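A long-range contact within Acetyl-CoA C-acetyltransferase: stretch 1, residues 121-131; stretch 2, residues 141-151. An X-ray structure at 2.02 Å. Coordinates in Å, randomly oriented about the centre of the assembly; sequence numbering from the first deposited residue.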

# COMPACT_ATOMS: atom_id res chain seq x y z
N SER B 121 12.00 -11.94 -13.60
CA SER B 121 10.81 -11.35 -14.23
C SER B 121 10.66 -9.96 -13.64
O SER B 121 9.86 -9.72 -12.73
CB SER B 121 9.58 -12.22 -13.99
OG SER B 121 8.40 -11.53 -14.37
N MET B 122 11.45 -9.01 -14.17
CA MET B 122 11.46 -7.66 -13.62
C MET B 122 10.15 -6.94 -13.87
O MET B 122 9.84 -5.98 -13.14
CB MET B 122 12.63 -6.86 -14.20
CG MET B 122 13.89 -7.68 -14.46
SD MET B 122 15.25 -6.75 -15.21
CE MET B 122 15.59 -5.52 -13.95
N SER B 123 9.37 -7.37 -14.86
CA SER B 123 8.05 -6.80 -15.08
C SER B 123 7.09 -7.10 -13.94
O SER B 123 6.11 -6.36 -13.76
CB SER B 123 7.46 -7.32 -16.39
OG SER B 123 8.34 -7.09 -17.48
N ASN B 124 7.35 -8.15 -13.16
CA ASN B 124 6.45 -8.57 -12.09
C ASN B 124 7.09 -8.46 -10.71
O ASN B 124 6.65 -9.13 -9.77
CB ASN B 124 5.97 -10.01 -12.34
CG ASN B 124 4.95 -10.10 -13.46
OD1 ASN B 124 3.80 -9.70 -13.30
ND2 ASN B 124 5.38 -10.63 -14.60
N ILE B 125 8.12 -7.64 -10.56
CA ILE B 125 8.65 -7.36 -9.22
C ILE B 125 7.63 -6.51 -8.47
O ILE B 125 7.17 -5.48 -9.00
CB ILE B 125 10.00 -6.65 -9.32
CG1 ILE B 125 11.05 -7.59 -9.92
CG2 ILE B 125 10.45 -6.17 -7.95
CD1 ILE B 125 12.34 -6.90 -10.33
N PRO B 126 7.24 -6.88 -7.25
CA PRO B 126 6.23 -6.10 -6.53
C PRO B 126 6.80 -4.80 -5.99
O PRO B 126 8.00 -4.52 -6.08
CB PRO B 126 5.79 -7.04 -5.40
CG PRO B 126 6.96 -7.94 -5.18
CD PRO B 126 7.66 -8.08 -6.50
N TYR B 127 5.91 -4.00 -5.43
CA TYR B 127 6.26 -2.85 -4.61
C TYR B 127 6.16 -3.24 -3.14
O TYR B 127 5.40 -4.14 -2.78
CB TYR B 127 5.36 -1.66 -4.91
CG TYR B 127 5.81 -0.81 -6.08
CD1 TYR B 127 5.98 -1.36 -7.35
CD2 TYR B 127 6.06 0.55 -5.92
CE1 TYR B 127 6.39 -0.59 -8.42
CE2 TYR B 127 6.47 1.33 -6.99
CZ TYR B 127 6.63 0.76 -8.23
OH TYR B 127 7.04 1.55 -9.28
N LEU B 128 6.92 -2.54 -2.30
CA LEU B 128 7.00 -2.86 -0.88
C LEU B 128 6.34 -1.78 -0.03
O LEU B 128 6.41 -0.58 -0.36
CB LEU B 128 8.45 -3.01 -0.42
CG LEU B 128 9.42 -3.77 -1.33
CD1 LEU B 128 10.85 -3.53 -0.87
CD2 LEU B 128 9.09 -5.25 -1.35
N LEU B 129 5.70 -2.20 1.05
CA LEU B 129 5.22 -1.31 2.11
C LEU B 129 6.02 -1.67 3.37
O LEU B 129 5.71 -2.63 4.06
CB LEU B 129 3.72 -1.47 2.34
CG LEU B 129 2.82 -1.06 1.17
CD1 LEU B 129 1.36 -1.36 1.50
CD2 LEU B 129 2.99 0.41 0.84
N GLN B 130 7.06 -0.87 3.64
CA GLN B 130 8.01 -1.24 4.69
C GLN B 130 7.39 -1.13 6.08
O GLN B 130 7.66 -1.97 6.95
CB GLN B 130 9.26 -0.36 4.58
CG GLN B 130 10.44 -0.83 5.43
CD GLN B 130 10.94 -2.21 5.03
OE1 GLN B 130 11.77 -2.34 4.13
NE2 GLN B 130 10.46 -3.24 5.71
N GLN B 131 6.55 -0.12 6.30
CA GLN B 131 5.98 0.13 7.62
C GLN B 131 4.57 -0.43 7.77
O GLN B 131 3.88 -0.09 8.74
CB GLN B 131 5.97 1.63 7.90
CG GLN B 131 7.20 2.37 7.40
CD GLN B 131 7.61 3.50 8.31
OE1 GLN B 131 7.17 4.64 8.13
NE2 GLN B 131 8.46 3.21 9.29
N GLY B 141 4.66 7.96 4.11
CA GLY B 141 5.79 7.08 3.93
C GLY B 141 6.10 6.94 2.45
O GLY B 141 5.69 7.78 1.65
N LYS B 142 6.82 5.88 2.08
CA LYS B 142 7.15 5.61 0.69
C LYS B 142 6.68 4.21 0.32
O LYS B 142 6.89 3.26 1.08
CB LYS B 142 8.66 5.73 0.45
CG LYS B 142 9.22 7.13 0.66
CD LYS B 142 10.44 7.38 -0.22
CE LYS B 142 10.05 7.60 -1.68
NZ LYS B 142 9.30 8.88 -1.88
N VAL B 143 6.03 4.10 -0.83
CA VAL B 143 5.77 2.81 -1.45
C VAL B 143 6.90 2.57 -2.45
O VAL B 143 7.03 3.28 -3.44
CB VAL B 143 4.38 2.76 -2.12
CG1 VAL B 143 4.16 3.96 -3.04
CG2 VAL B 143 4.19 1.45 -2.88
N GLN B 144 7.73 1.57 -2.16
CA GLN B 144 9.05 1.44 -2.78
C GLN B 144 9.01 0.49 -3.96
O GLN B 144 8.43 -0.60 -3.87
CB GLN B 144 10.07 0.95 -1.75
CG GLN B 144 10.76 2.05 -0.98
CD GLN B 144 11.54 1.52 0.20
OE1 GLN B 144 10.98 1.20 1.25
NE2 GLN B 144 12.86 1.42 0.04
N ASP B 145 9.64 0.90 -5.06
CA ASP B 145 9.88 0.02 -6.19
C ASP B 145 11.04 -0.91 -5.84
O ASP B 145 12.20 -0.48 -5.82
CB ASP B 145 10.18 0.83 -7.45
CG ASP B 145 10.28 -0.03 -8.69
OD1 ASP B 145 10.45 -1.26 -8.55
OD2 ASP B 145 10.20 0.52 -9.81
N ALA B 146 10.73 -2.17 -5.54
CA ALA B 146 11.75 -3.09 -5.06
C ALA B 146 12.84 -3.33 -6.10
O ALA B 146 14.00 -3.55 -5.74
CB ALA B 146 11.12 -4.42 -4.66
N MET B 147 12.49 -3.29 -7.39
CA MET B 147 13.50 -3.45 -8.43
C MET B 147 14.61 -2.41 -8.27
O MET B 147 15.76 -2.67 -8.64
CB MET B 147 12.86 -3.34 -9.81
CG MET B 147 13.85 -3.48 -10.97
SD MET B 147 13.40 -2.49 -12.41
CE MET B 147 11.73 -3.05 -12.70
N LEU B 148 14.28 -1.24 -7.74
CA LEU B 148 15.26 -0.19 -7.51
C LEU B 148 15.86 -0.29 -6.11
O LEU B 148 17.08 -0.42 -5.95
CB LEU B 148 14.62 1.18 -7.72
CG LEU B 148 13.98 1.43 -9.09
CD1 LEU B 148 13.37 2.82 -9.13
CD2 LEU B 148 15.01 1.26 -10.20
N SER B 149 15.01 -0.25 -5.08
CA SER B 149 15.50 -0.16 -3.71
C SER B 149 16.21 -1.43 -3.27
O SER B 149 17.16 -1.37 -2.48
CB SER B 149 14.34 0.15 -2.76
OG SER B 149 13.37 -0.88 -2.77
N ASP B 150 15.79 -2.59 -3.77
CA ASP B 150 16.37 -3.87 -3.39
C ASP B 150 17.26 -4.46 -4.48
O ASP B 150 17.69 -5.61 -4.35
CB ASP B 150 15.26 -4.87 -3.03
CG ASP B 150 14.73 -4.68 -1.62
OD1 ASP B 150 15.35 -3.94 -0.83
OD2 ASP B 150 13.67 -5.27 -1.31
N GLY B 151 17.55 -3.71 -5.54
CA GLY B 151 18.32 -4.24 -6.64
C GLY B 151 19.15 -3.22 -7.39
O GLY B 151 20.38 -3.20 -7.26
O HOH W 1 12.46 -0.78 2.17
O HOH W 2 8.36 1.11 1.72

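This contact is a short antiparallel strand pairing, held at one residue pair by two backbone hydrogen bonds and extended by apolar packing against the first turn of a helix. Leu 128 and Gln 144 form the hydrogen-bonded pair: Leu 128 N donates to Gln 144 O at 2.9 Å, and Gln 144 N returns a bond to Leu 128 O at 3.1 Å, both nearly straight. Next to it, Tyr 127 faces Asp 145 as a non-hydrogen-bonded pair. Asp 145 CA lies 3.8 Å from the centroid of the Tyr 127 ring, almost on the ring normal, a CH-pi contact, while Val 143 CG2 meets the ring edge at Tyr 127 CD2, 3.7 Å away.

Asp 145 also ends the strand and caps the helix, its OD1 accepting a weak bond from Met 147 N at 3.1 Å. The turn that follows presents Ala 146, whose small CB fits between Ile 125 CG2 and Leu 128 CG, 3.8 Å from each. Met 147 CB continues the apolar surface, 3.6 Å from Ile 125 CD1.

Beyond the Leu 128 with Gln 144 pair, water 2 accepts from Gln 130 N at 3.0 Å and lies 2.7 Å from Lys 142 O, within hydrogen-bonding reach, bridging the two backbones.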